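Local coordinates for tailspike protein (Acinetobacter phage vB_ApiP_P1, PDB 6E1R) that probably recognises and cleaves surface polysaccharide of its Acinetobacter host, as a trimeric hydrolase carried on the phage tail, at residues M12-V17 with G32-M37; E25-S30 with N68-Q73; N251-C256 with T274-F279; I301-G306 with P330-Q335. All blocks are in the same frame, centred on the assembly; numbering follows the deposited sequence.

Contact 1: M12-V17 with G32-M37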
loop_
_atom_site.group_PDB
_atom_site.type_symbol
_atom_site.label_atom_id
_atom_site.label_comp_id
_atom_site.label_asym_id
_atom_site.label_seq_id
_atom_site.Cartn_x
_atom_site.Cartn_y
_atom_site.Cartn_z
HETATM N N MSE A 12 -40.820 48.031 2.745
HETATM C CA MSE A 12 -41.436 46.741 3.039
HETATM C C MSE A 12 -41.140 46.324 4.476
HETATM O O MSE A 12 -39.986 46.334 4.901
HETATM C CB MSE A 12 -40.932 45.675 2.061
HETATM C CG MSE A 12 -41.442 44.267 2.335
HETATM SE SE MSE A 12 -43.059 43.824 1.340
HETATM C CE MSE A 12 -42.355 43.992 -0.471
ATOM N N ASN A 13 -42.178 45.960 5.223
ATOM C CA ASN A 13 -42.030 45.544 6.608
ATOM C C ASN A 13 -42.227 44.039 6.736
ATOM O O ASN A 13 -42.778 43.382 5.849
ATOM C CB ASN A 13 -43.036 46.268 7.510
ATOM C CG ASN A 13 -42.679 47.722 7.735
ATOM O OD1 ASN A 13 -41.507 48.095 7.722
ATOM N ND2 ASN A 13 -43.692 48.554 7.943
ATOM N N LEU A 14 -41.763 43.498 7.861
ATOM C CA LEU A 14 -41.975 42.086 8.152
ATOM C C LEU A 14 -43.445 41.852 8.472
ATOM O O LEU A 14 -44.038 42.579 9.273
ATOM C CB LEU A 14 -41.092 41.647 9.320
ATOM C CG LEU A 14 -41.110 40.165 9.701
ATOM C CD1 LEU A 14 -40.516 39.318 8.596
ATOM C CD2 LEU A 14 -40.363 39.938 11.004
ATOM N N LYS A 15 -44.037 40.835 7.844
ATOM C CA LYS A 15 -45.464 40.600 8.035
ATOM C C LYS A 15 -45.755 40.084 9.439
ATOM O O LYS A 15 -46.678 40.562 10.109
ATOM C CB LYS A 15 -45.988 39.627 6.978
ATOM C CG LYS A 15 -47.456 39.280 7.152
ATOM C CD LYS A 15 -47.980 38.454 5.994
ATOM C CE LYS A 15 -49.441 38.104 6.201
ATOM N NZ LYS A 15 -50.308 39.312 6.204
ATOM N N GLY A 16 -44.976 39.116 9.902
ATOM C CA GLY A 16 -45.190 38.558 11.219
ATOM C C GLY A 16 -44.346 37.315 11.410
ATOM O O GLY A 16 -43.432 37.035 10.630
ATOM N N VAL A 17 -44.657 36.588 12.479
ATOM C CA VAL A 17 -43.957 35.360 12.826
ATOM C C VAL A 17 -44.982 34.260 13.073
ATOM O O VAL A 17 -46.014 34.489 13.714
ATOM C CB VAL A 17 -43.042 35.547 14.056
ATOM C CG1 VAL A 17 -41.910 36.509 13.735
ATOM C CG2 VAL A 17 -43.836 36.054 15.240
ATOM N N GLY A 32 -44.604 39.559 -2.291
ATOM C CA GLY A 32 -43.451 40.175 -1.677
ATOM C C GLY A 32 -43.408 40.114 -0.167
ATOM O O GLY A 32 -42.348 40.378 0.415
ATOM N N GLN A 33 -44.515 39.773 0.489
ATOM C CA GLN A 33 -44.534 39.746 1.945
ATOM C C GLN A 33 -43.676 38.601 2.463
ATOM O O GLN A 33 -43.698 37.491 1.928
ATOM C CB GLN A 33 -45.966 39.609 2.459
ATOM C CG GLN A 33 -46.850 40.807 2.159
ATOM C CD GLN A 33 -48.202 40.715 2.836
ATOM O OE1 GLN A 33 -48.758 39.629 2.995
ATOM N NE2 GLN A 33 -48.741 41.859 3.241
ATOM N N VAL A 34 -42.917 38.879 3.520
ATOM C CA VAL A 34 -42.000 37.914 4.107
ATOM C C VAL A 34 -42.448 37.633 5.534
ATOM O O VAL A 34 -42.841 38.550 6.264
ATOM C CB VAL A 34 -40.542 38.423 4.054
ATOM C CG1 VAL A 34 -39.797 38.124 5.345
ATOM C CG2 VAL A 34 -39.822 37.818 2.861
ATOM N N VAL A 35 -42.397 36.360 5.924
ATOM C CA VAL A 35 -42.791 35.921 7.254
ATOM C C VAL A 35 -41.670 35.065 7.832
ATOM O O VAL A 35 -40.850 34.499 7.106
ATOM C CB VAL A 35 -44.126 35.137 7.220
ATOM C CG1 VAL A 35 -43.929 33.771 6.576
ATOM C CG2 VAL A 35 -44.737 35.010 8.608
ATOM N N LEU A 36 -41.634 34.989 9.159
ATOM C CA LEU A 36 -40.650 34.198 9.887
ATOM C C LEU A 36 -41.342 32.996 10.514
ATOM O O LEU A 36 -42.261 33.156 11.324
ATOM C CB LEU A 36 -39.953 35.035 10.961
ATOM C CG LEU A 36 -39.131 34.276 12.009
ATOM C CD1 LEU A 36 -38.023 33.453 11.375
ATOM C CD2 LEU A 36 -38.552 35.238 13.035
HETATM N N MSE A 37 -40.903 31.799 10.139
HETATM C CA MSE A 37 -41.423 30.585 10.748
HETATM C C MSE A 37 -40.389 29.993 11.696
HETATM O O MSE A 37 -39.251 29.738 11.305
HETATM C CB MSE A 37 -41.819 29.560 9.685
HETATM C CG MSE A 37 -42.588 28.372 10.245
HETATM SE SE MSE A 37 -43.233 27.141 8.881
HETATM C CE MSE A 37 -41.537 26.307 8.400
#

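Contact 2: E25-S30 with N68-Q73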
loop_
_atom_site.group_PDB
_atom_site.type_symbol
_atom_site.label_atom_id
_atom_site.label_comp_id
_atom_site.label_asym_id
_atom_site.label_seq_id
_atom_site.Cartn_x
_atom_site.Cartn_y
_atom_site.Cartn_z
ATOM N N GLU A 25 -49.780 27.590 6.211
ATOM C CA GLU A 25 -50.648 27.282 5.080
ATOM C C GLU A 25 -51.995 27.987 5.202
ATOM O O GLU A 25 -52.554 28.446 4.199
ATOM C CB GLU A 25 -50.822 25.766 4.964
ATOM C CG GLU A 25 -51.200 25.063 6.259
ATOM C CD GLU A 25 -51.176 23.550 6.130
ATOM O OE1 GLU A 25 -50.881 23.047 5.026
ATOM O OE2 GLU A 25 -51.456 22.864 7.136
ATOM N N GLY A 26 -52.537 28.077 6.419
ATOM C CA GLY A 26 -53.770 28.815 6.628
ATOM C C GLY A 26 -53.622 30.322 6.609
ATOM O O GLY A 26 -54.631 31.028 6.514
ATOM N N LEU A 27 -52.396 30.829 6.705
ATOM C CA LEU A 27 -52.164 32.268 6.731
ATOM C C LEU A 27 -52.145 32.827 5.311
ATOM O O LEU A 27 -51.483 32.278 4.424
ATOM C CB LEU A 27 -50.858 32.574 7.467
ATOM C CG LEU A 27 -50.462 34.032 7.717
ATOM C CD1 LEU A 27 -49.772 34.163 9.063
ATOM C CD2 LEU A 27 -49.540 34.529 6.629
ATOM N N SER A 28 -52.869 33.925 5.102
ATOM C CA SER A 28 -52.983 34.568 3.801
ATOM C C SER A 28 -52.044 35.766 3.705
ATOM O O SER A 28 -51.710 36.398 4.709
ATOM C CB SER A 28 -54.424 35.020 3.549
ATOM O OG SER A 28 -54.584 35.512 2.230
ATOM N N GLY A 29 -51.623 36.074 2.479
ATOM C CA GLY A 29 -50.691 37.163 2.268
ATOM C C GLY A 29 -50.762 37.711 0.859
ATOM O O GLY A 29 -51.567 37.273 0.033
ATOM N N SER A 30 -49.900 38.690 0.597
ATOM C CA SER A 30 -49.784 39.342 -0.700
ATOM C C SER A 30 -48.361 39.190 -1.225
ATOM O O SER A 30 -47.460 38.730 -0.520
ATOM C CB SER A 30 -50.163 40.826 -0.607
ATOM O OG SER A 30 -51.455 40.991 -0.051
ATOM N N ASN A 68 -48.755 26.829 0.061
ATOM C CA ASN A 68 -49.897 27.701 -0.232
ATOM C C ASN A 68 -49.451 29.126 -0.561
ATOM O O ASN A 68 -49.981 30.109 -0.040
ATOM C CB ASN A 68 -50.906 27.691 0.918
ATOM C CG ASN A 68 -51.769 26.443 0.925
ATOM O OD1 ASN A 68 -51.933 25.782 -0.101
ATOM N ND2 ASN A 68 -52.332 26.119 2.081
ATOM N N GLY A 69 -48.461 29.228 -1.445
ATOM C CA GLY A 69 -47.958 30.496 -1.918
ATOM C C GLY A 69 -46.708 30.986 -1.217
ATOM O O GLY A 69 -46.022 31.865 -1.750
ATOM N N TRP A 70 -46.397 30.446 -0.043
ATOM C CA TRP A 70 -45.216 30.850 0.708
ATOM C C TRP A 70 -44.034 30.005 0.254
ATOM O O TRP A 70 -44.004 28.791 0.484
ATOM C CB TRP A 70 -45.465 30.713 2.207
ATOM C CG TRP A 70 -46.565 31.607 2.673
ATOM C CD1 TRP A 70 -47.861 31.259 2.919
ATOM C CD2 TRP A 70 -46.474 33.014 2.916
ATOM N NE1 TRP A 70 -48.579 32.362 3.316
ATOM C CE2 TRP A 70 -47.748 33.452 3.322
ATOM C CE3 TRP A 70 -45.434 33.944 2.839
ATOM C CZ2 TRP A 70 -48.011 34.780 3.644
ATOM C CZ3 TRP A 70 -45.695 35.260 3.164
ATOM C CH2 TRP A 70 -46.974 35.666 3.561
ATOM N N VAL A 71 -43.058 30.644 -0.383
ATOM C CA VAL A 71 -41.892 29.950 -0.915
ATOM C C VAL A 71 -40.771 29.994 0.112
ATOM O O VAL A 71 -40.482 31.048 0.692
ATOM C CB VAL A 71 -41.442 30.557 -2.255
ATOM C CG1 VAL A 71 -41.119 29.452 -3.246
ATOM C CG2 VAL A 71 -42.525 31.451 -2.830
ATOM N N LYS A 72 -40.144 28.841 0.338
ATOM C CA LYS A 72 -39.026 28.746 1.265
ATOM C C LYS A 72 -37.858 29.589 0.771
ATOM O O LYS A 72 -37.476 29.516 -0.401
ATOM C CB LYS A 72 -38.608 27.282 1.416
ATOM C CG LYS A 72 -37.662 27.001 2.565
ATOM C CD LYS A 72 -37.299 25.524 2.611
ATOM C CE LYS A 72 -36.465 25.190 3.837
ATOM N NZ LYS A 72 -37.166 25.554 5.098
ATOM N N GLN A 73 -37.297 30.402 1.665
ATOM C CA GLN A 73 -36.232 31.328 1.300
ATOM C C GLN A 73 -34.833 30.778 1.552
ATOM O O GLN A 73 -33.861 31.392 1.098
ATOM C CB GLN A 73 -36.399 32.650 2.058
ATOM C CG GLN A 73 -37.663 33.415 1.694
ATOM C CD GLN A 73 -37.708 33.807 0.230
ATOM O OE1 GLN A 73 -37.027 34.741 -0.196
ATOM N NE2 GLN A 73 -38.514 33.095 -0.549
#

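Contact 3: N251-C256 with T274-F279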
loop_
_atom_site.group_PDB
_atom_site.type_symbol
_atom_site.label_atom_id
_atom_site.label_comp_id
_atom_site.label_asym_id
_atom_site.label_seq_id
_atom_site.Cartn_x
_atom_site.Cartn_y
_atom_site.Cartn_z
ATOM N N ASN A 251 -14.479 -2.252 -3.692
ATOM C CA ASN A 251 -14.870 -1.756 -2.376
ATOM C C ASN A 251 -13.630 -1.683 -1.492
ATOM O O ASN A 251 -13.034 -2.714 -1.165
ATOM C CB ASN A 251 -15.952 -2.647 -1.772
ATOM C CG ASN A 251 -17.224 -2.648 -2.601
ATOM O OD1 ASN A 251 -17.660 -1.605 -3.089
ATOM N ND2 ASN A 251 -17.808 -3.823 -2.788
ATOM N N THR A 252 -13.250 -0.466 -1.105
ATOM C CA THR A 252 -12.039 -0.214 -0.338
ATOM C C THR A 252 -12.387 0.353 1.031
ATOM O O THR A 252 -13.313 1.160 1.166
ATOM C CB THR A 252 -11.103 0.754 -1.075
ATOM O OG1 THR A 252 -11.271 0.605 -2.490
ATOM C CG2 THR A 252 -9.654 0.497 -0.698
ATOM N N PHE A 253 -11.634 -0.072 2.042
ATOM C CA PHE A 253 -11.876 0.301 3.430
ATOM C C PHE A 253 -10.616 0.934 4.001
ATOM O O PHE A 253 -9.543 0.318 3.978
ATOM C CB PHE A 253 -12.290 -0.918 4.255
ATOM C CG PHE A 253 -13.524 -1.604 3.742
ATOM C CD1 PHE A 253 -13.457 -2.473 2.662
ATOM C CD2 PHE A 253 -14.751 -1.380 4.338
ATOM C CE1 PHE A 253 -14.592 -3.103 2.188
ATOM C CE2 PHE A 253 -15.888 -2.007 3.870
ATOM C CZ PHE A 253 -15.808 -2.869 2.793
ATOM N N TYR A 254 -10.746 2.155 4.514
ATOM C CA TYR A 254 -9.636 2.888 5.112
ATOM C C TYR A 254 -9.927 3.111 6.589
ATOM O O TYR A 254 -10.909 3.775 6.935
ATOM C CB TYR A 254 -9.419 4.230 4.408
ATOM C CG TYR A 254 -9.091 4.128 2.935
ATOM C CD1 TYR A 254 -7.782 4.244 2.485
ATOM C CD2 TYR A 254 -10.092 3.928 1.992
ATOM C CE1 TYR A 254 -7.479 4.160 1.139
ATOM C CE2 TYR A 254 -9.798 3.841 0.646
ATOM C CZ TYR A 254 -8.491 3.958 0.225
ATOM O OH TYR A 254 -8.197 3.872 -1.117
ATOM N N ASN A 255 -9.077 2.550 7.451
ATOM C CA ASN A 255 -9.129 2.783 8.897
ATOM C C ASN A 255 -10.474 2.391 9.504
ATOM O O ASN A 255 -10.890 2.945 10.525
ATOM C CB ASN A 255 -8.801 4.241 9.235
ATOM C CG ASN A 255 -7.518 4.715 8.585
ATOM O OD1 ASN A 255 -6.425 4.489 9.105
ATOM N ND2 ASN A 255 -7.644 5.379 7.443
ATOM N N CYS A 256 -11.170 1.443 8.887
ATOM C CA CYS A 256 -12.439 0.990 9.429
ATOM C C CYS A 256 -12.210 -0.022 10.546
ATOM O O CYS A 256 -11.151 -0.646 10.651
ATOM C CB CYS A 256 -13.309 0.383 8.330
ATOM S SG CYS A 256 -13.796 1.568 7.061
ATOM N N THR A 274 -14.756 -8.566 -7.219
ATOM C CA THR A 274 -13.344 -8.248 -7.352
ATOM C C THR A 274 -12.969 -7.007 -6.549
ATOM O O THR A 274 -13.782 -6.101 -6.351
ATOM C CB THR A 274 -12.972 -8.028 -8.823
ATOM O OG1 THR A 274 -13.782 -6.980 -9.372
ATOM C CG2 THR A 274 -13.196 -9.296 -9.623
ATOM N N GLN A 275 -11.719 -6.993 -6.084
ATOM C CA GLN A 275 -11.065 -5.812 -5.518
ATOM C C GLN A 275 -11.777 -5.330 -4.249
ATOM O O GLN A 275 -12.459 -4.304 -4.221
ATOM C CB GLN A 275 -10.968 -4.698 -6.568
ATOM C CG GLN A 275 -10.095 -5.058 -7.761
ATOM C CD GLN A 275 -8.621 -5.106 -7.414
ATOM O OE1 GLN A 275 -8.109 -4.235 -6.710
ATOM N NE2 GLN A 275 -7.928 -6.127 -7.908
ATOM N N TRP A 276 -11.586 -6.112 -3.190
ATOM C CA TRP A 276 -11.942 -5.728 -1.827
ATOM C C TRP A 276 -10.639 -5.620 -1.042
ATOM O O TRP A 276 -9.994 -6.636 -0.763
ATOM C CB TRP A 276 -12.876 -6.751 -1.184
ATOM C CG TRP A 276 -14.282 -6.782 -1.718
ATOM C CD1 TRP A 276 -14.668 -7.042 -3.001
ATOM C CD2 TRP A 276 -15.489 -6.586 -0.969
ATOM N NE1 TRP A 276 -16.039 -7.004 -3.101
ATOM C CE2 TRP A 276 -16.566 -6.726 -1.866
ATOM C CE3 TRP A 276 -15.762 -6.295 0.372
ATOM C CZ2 TRP A 276 -17.894 -6.589 -1.466
ATOM C CZ3 TRP A 276 -17.082 -6.157 0.767
ATOM C CH2 TRP A 276 -18.130 -6.303 -0.150
ATOM N N HIS A 277 -10.247 -4.397 -0.691
ATOM C CA HIS A 277 -8.980 -4.161 -0.016
ATOM C C HIS A 277 -9.209 -3.382 1.272
ATOM O O HIS A 277 -10.192 -2.650 1.408
ATOM C CB HIS A 277 -7.995 -3.415 -0.925
ATOM C CG HIS A 277 -7.700 -4.131 -2.205
ATOM N ND1 HIS A 277 -7.162 -5.400 -2.239
ATOM C CD2 HIS A 277 -7.874 -3.762 -3.496
ATOM C CE1 HIS A 277 -7.015 -5.780 -3.495
ATOM N NE2 HIS A 277 -7.439 -4.804 -4.278
ATOM N N PHE A 278 -8.282 -3.548 2.216
ATOM C CA PHE A 278 -8.413 -3.008 3.567
ATOM C C PHE A 278 -7.113 -2.314 3.954
ATOM O O PHE A 278 -6.098 -2.978 4.191
ATOM C CB PHE A 278 -8.758 -4.114 4.565
ATOM C CG PHE A 278 -10.020 -4.858 4.231
ATOM C CD1 PHE A 278 -10.001 -5.929 3.352
ATOM C CD2 PHE A 278 -11.226 -4.489 4.800
ATOM C CE1 PHE A 278 -11.162 -6.611 3.043
ATOM C CE2 PHE A 278 -12.391 -5.168 4.498
ATOM C CZ PHE A 278 -12.359 -6.230 3.617
ATOM N N PHE A 279 -7.145 -0.985 4.026
ATOM C CA PHE A 279 -5.981 -0.184 4.395
ATOM C C PHE A 279 -6.089 0.199 5.867
ATOM O O PHE A 279 -6.976 0.969 6.250
ATOM C CB PHE A 279 -5.877 1.063 3.519
ATOM C CG PHE A 279 -5.503 0.777 2.093
ATOM C CD1 PHE A 279 -6.473 0.454 1.160
ATOM C CD2 PHE A 279 -4.181 0.835 1.686
ATOM C CE1 PHE A 279 -6.131 0.193 -0.155
ATOM C CE2 PHE A 279 -3.832 0.575 0.374
ATOM C CZ PHE A 279 -4.809 0.254 -0.547
HETATM O O HOH W 1 -10.608 -1.623 -4.947
#

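Contact 4: I301-G306 with P330-Q335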
loop_
_atom_site.group_PDB
_atom_site.type_symbol
_atom_site.label_atom_id
_atom_site.label_comp_id
_atom_site.label_asym_id
_atom_site.label_seq_id
_atom_site.Cartn_x
_atom_site.Cartn_y
_atom_site.Cartn_z
ATOM N N ILE A 301 -6.985 -10.001 -2.744
ATOM C CA ILE A 301 -7.494 -9.348 -1.544
ATOM C C ILE A 301 -6.288 -8.957 -0.701
ATOM O O ILE A 301 -5.489 -9.821 -0.318
ATOM C CB ILE A 301 -8.447 -10.256 -0.752
ATOM C CG1 ILE A 301 -9.607 -10.715 -1.638
ATOM C CG2 ILE A 301 -8.962 -9.537 0.486
ATOM C CD1 ILE A 301 -10.513 -11.728 -0.975
HETATM N N MSE A 302 -6.150 -7.666 -0.418
HETATM C CA MSE A 302 -4.964 -7.182 0.282
HETATM C C MSE A 302 -5.285 -6.438 1.573
HETATM O O MSE A 302 -6.254 -5.682 1.648
HETATM C CB MSE A 302 -4.147 -6.272 -0.635
HETATM C CG MSE A 302 -3.702 -6.928 -1.925
HETATM SE SE MSE A 302 -2.645 -5.713 -3.015
HETATM C CE MSE A 302 -3.873 -4.197 -3.055
ATOM N N PHE A 303 -4.452 -6.659 2.586
ATOM C CA PHE A 303 -4.522 -5.942 3.855
ATOM C C PHE A 303 -3.234 -5.146 4.004
ATOM O O PHE A 303 -2.172 -5.719 4.271
ATOM C CB PHE A 303 -4.711 -6.903 5.030
ATOM C CG PHE A 303 -5.979 -7.703 4.965
ATOM C CD1 PHE A 303 -6.025 -8.901 4.272
ATOM C CD2 PHE A 303 -7.127 -7.258 5.602
ATOM C CE1 PHE A 303 -7.188 -9.640 4.214
ATOM C CE2 PHE A 303 -8.296 -7.992 5.547
ATOM C CZ PHE A 303 -8.326 -9.183 4.851
ATOM N N VAL A 304 -3.323 -3.832 3.830
ATOM C CA VAL A 304 -2.158 -2.952 3.890
ATOM C C VAL A 304 -2.204 -2.267 5.253
ATOM O O VAL A 304 -2.857 -1.237 5.438
ATOM C CB VAL A 304 -2.136 -1.951 2.735
ATOM C CG1 VAL A 304 -0.880 -1.098 2.797
ATOM C CG2 VAL A 304 -2.223 -2.678 1.398
ATOM N N GLY A 305 -1.508 -2.856 6.223
ATOM C CA GLY A 305 -1.501 -2.342 7.579
ATOM C C GLY A 305 -2.786 -2.631 8.331
ATOM O O GLY A 305 -3.828 -2.861 7.711
ATOM N N GLY A 306 -2.726 -2.658 9.665
ATOM C CA GLY A 306 -3.917 -2.806 10.469
ATOM C C GLY A 306 -3.765 -3.915 11.486
ATOM O O GLY A 306 -2.658 -4.390 11.760
ATOM N N PRO A 330 -6.102 -14.794 -6.746
ATOM C CA PRO A 330 -4.731 -15.261 -6.988
ATOM C C PRO A 330 -3.836 -15.068 -5.777
ATOM O O PRO A 330 -2.919 -15.861 -5.540
ATOM C CB PRO A 330 -4.274 -14.400 -8.172
ATOM C CG PRO A 330 -5.052 -13.137 -8.023
ATOM C CD PRO A 330 -6.394 -13.541 -7.464
ATOM N N LEU A 331 -4.093 -14.013 -5.005
ATOM C CA LEU A 331 -3.213 -13.638 -3.910
ATOM C C LEU A 331 -4.012 -12.991 -2.790
ATOM O O LEU A 331 -4.877 -12.148 -3.041
ATOM C CB LEU A 331 -2.121 -12.676 -4.389
ATOM C CG LEU A 331 -1.284 -12.007 -3.299
ATOM C CD1 LEU A 331 -0.500 -13.049 -2.522
ATOM C CD2 LEU A 331 -0.355 -10.962 -3.898
ATOM N N ILE A 332 -3.713 -13.389 -1.558
ATOM C CA ILE A 332 -4.184 -12.704 -0.361
ATOM C C ILE A 332 -2.944 -12.242 0.390
ATOM O O ILE A 332 -2.202 -13.066 0.942
ATOM C CB ILE A 332 -5.067 -13.597 0.518
ATOM C CG1 ILE A 332 -6.339 -13.995 -0.236
ATOM C CG2 ILE A 332 -5.417 -12.883 1.816
ATOM C CD1 ILE A 332 -7.285 -14.853 0.576
ATOM N N LYS A 333 -2.713 -10.932 0.411
ATOM C CA LYS A 333 -1.505 -10.360 0.990
ATOM C C LYS A 333 -1.824 -9.725 2.335
ATOM O O LYS A 333 -2.731 -8.893 2.436
ATOM C CB LYS A 333 -0.881 -9.324 0.054
ATOM C CG LYS A 333 0.434 -8.761 0.573
ATOM C CD LYS A 333 1.111 -7.862 -0.448
ATOM C CE LYS A 333 2.483 -7.419 0.042
ATOM N NZ LYS A 333 3.164 -6.514 -0.926
ATOM N N PHE A 334 -1.076 -10.120 3.359
ATOM C CA PHE A 334 -1.135 -9.505 4.683
ATOM C C PHE A 334 0.143 -8.682 4.831
ATOM O O PHE A 334 1.176 -9.188 5.272
ATOM C CB PHE A 334 -1.261 -10.563 5.775
ATOM C CG PHE A 334 -2.535 -11.355 5.709
ATOM C CD1 PHE A 334 -3.691 -10.887 6.310
ATOM C CD2 PHE A 334 -2.578 -12.568 5.043
ATOM C CE1 PHE A 334 -4.863 -11.616 6.250
ATOM C CE2 PHE A 334 -3.748 -13.299 4.979
ATOM C CZ PHE A 334 -4.891 -12.824 5.582
ATOM N N GLN A 335 0.066 -7.410 4.451
ATOM C CA GLN A 335 1.230 -6.524 4.420
ATOM C C GLN A 335 1.291 -5.746 5.729
ATOM O O GLN A 335 0.563 -4.768 5.918
ATOM C CB GLN A 335 1.164 -5.593 3.214
ATOM C CG GLN A 335 2.338 -4.635 3.108
ATOM C CD GLN A 335 2.346 -3.860 1.803
ATOM O OE1 GLN A 335 1.718 -4.262 0.825
ATOM N NE2 GLN A 335 3.060 -2.740 1.785
#

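Contact 1: M12-V17 with G32-M37
K15 of segment 12-17 lies across Q33 and V34 of segment 32-37 at the N-terminal end of the chain. Here strands 16-18 and 34-37 run parallel as neighbours in a five-stranded mixed sheet, joined through helix 21-25 in a beta-alpha-beta crossover. The K15 side chain shows how segment 12-17 is seated. Its CB packs 3.4 Å from V34 O, the same oxygen that accepts the K15 backbone N-H at 3.0 Å. CG is anti to the backbone N (chi1 177°); the chain beyond it crosses Q33 obliquely, and K15 CD approaches Q33 OE1 to 3.3 Å. CE and NZ pass the same oxygen at van der Waals range. Q33 OE1 has its real polar partner in the backbone N of S30, so the lysine contributes packing there. K15 CD also packs on W70 CH2.

Towards V17 the backbones draw together into a parallel pair at V17 and L36, with L36 N donating to G16 O at 3.1 Å. V17 and L36 point the same way from neighbouring strands, and their branches CG1 and CD2 lie side by side. L14 also packs on L14 of the third subunit; within the chain its CD1 methyl turns onto the neighbouring strand, 3.5 Å from V34 CG1 and 3.4 Å from V34 O.

Contact 2: E25-S30 with N68-Q73
N68, in the turn before strand 70-72, and W70, at its start, reach to the loop that follows helix 21-25, a side-chain-to-backbone contact near the surface of the small N-terminal sheet domain of this fragment. Both bonds run the same way: a side-chain N-H donates to a main-chain carbonyl of segment 25-30. W70 NE1 binds L27 O at 3.1 Å and nearly straight (170°), the oxygen lying in the plane of the indole, at its edge. Seen from the carbonyl, the donor stands above the peptide plane. N68 ND2 reaches E25 O, in helix 21-25, at 3.2 Å; this bond is more bent (153°) and again comes from above the carbonyl plane. The same ND2 lies 3.3 Å from E25 CB.

The L27 side chain crosses the indole at about a right angle, and its CD2 methyl packs 3.4 Å from W70 CZ2. G29 CA also lies 3.8 Å from W70 CZ2, obliquely to the ring. Behind the contact, Y53 meets W70 edge-to-face and F51 adds contacts from strand 49-53, packing the indole against the sheet.

The tryptophan is buried, and NE1, its one polar side-chain atom, is satisfied by the loop carbonyl while its carbons pack against leucine and glycine. Since both donors are neutral groups and both acceptors are peptide oxygens, this anchoring of the loop should depend little on pH.

Contact 3: N251-C256 with T274-F279
N251 and W276 sit side by side on adjacent parallel strands of the tailspike's parallel beta-helix, one coil apart. N251 CB lies over the six-membered ring of W276, 4.1 Å from its centroid, in a CH-pi contact. Its amide stands nearly perpendicular to the indole (87°), with ND2 above the face towards the rim, 3.1 Å from CZ2. Beside them F253 and F278 point the same way with nearly parallel rings, slid until they barely overlap; F253 CD1 approaches F278 CE2 to 3.4 Å. On the other face of the sheet Y254 and F279 repeat this offset, Y254 CE1 being 3.8 Å from F279 CD1, and T252 CG2 touches the edge of the F279 ring.

Five backbone hydrogen bonds, from N251 N-Q275 O to N255 N-F279 O, hold these pairs in register. Further out, C215 N donates to N251 OD1, and W276 NE1 donates to P248 O while W269 stacks on its ring. Rings of the F253 face pack towards the coil interior, against I237 and I267, and F217 stacks on F253. The T252 face meets the other subunits: T252 OG1 bonds N255 OD1 of the second subunit. H277 ND1 pairs with M302 N of the next coil, while H277 NE2 donates to Q275 OE1 at 2.6 Å, the oxygen lying in the imidazole plane and also taking the N-H of G306 of the second subunit.

Contact 4: I301-G306 with P330-Q335
F303 and F334 both set CG anti to their own carbonyl carbon (chi1 -61° and -64°) on the same face of the sheet, with the two CG atoms placed alike; the rings lie side by side, pointing the same way. Their planes are within 2° of parallel but slid apart, and they barely overlap, F303 CD1 lying 3.6 Å from F334 CE1. K333 O lies at the edge of the F303 ring, in its plane. I301 and I332 pack on this face as well, and I318 of strand 316-320 touches both isoleucines and F334 in the coil interior.

On the other face K333 and Q335 turn CG anti to the backbone N, and both chains extend away from the sheet. M302 CG lies 4.2 Å from K333 CB. K333 NZ makes a salt bridge with E361 of the second subunit and a weak 3.2 Å bond to Q335 OE1. That OE1 also bonds NE2 of Q335 of the second subunit, while NE2 serves OE1 of the third: the three glutamines close a ring about the trimer axis. K333 also packs on K333 of the third subunit, and the E361 carboxylates probably offset the positive charge.

Strand pairing is regular, alternating from I301 N to L331 O (3.0 Å) through F303 N to K333 O (2.8 Å) and on to G305 N to Q335 O (2.8 Å). At G305, whose positive phi favours glycine, the chain turns a corner into strand 306-309. In-register parallel strands with like rings stacked from coil to coil in the interior are features of a parallel beta-helix, here packed as a trimer.

Overall arrangement
Contacts 1 and 2 share the mixed-sheet domain, their centres 10 Å apart: K15 CE of contact 1 lies 3.6 Å from L27 CD2 of contact 2, and both reach the same sheet. Contacts 3 and 4 belong to the beta-helix, about 52 and 62 Å from contact 1 between centres. Their own centres are 10 Å apart and they join directly, F278 N to M302 O at 3.0 Å and F278 O to V304 N at 2.9 Å, probable hydrogen bonds. F278 CD1 meets F303 CE2 at 3.5 Å, so F253, F278, F303 and F334 line up through successive strands. A sodium ion lies about 7 Å from the Q275 side chain. All four contacts touch the second subunit.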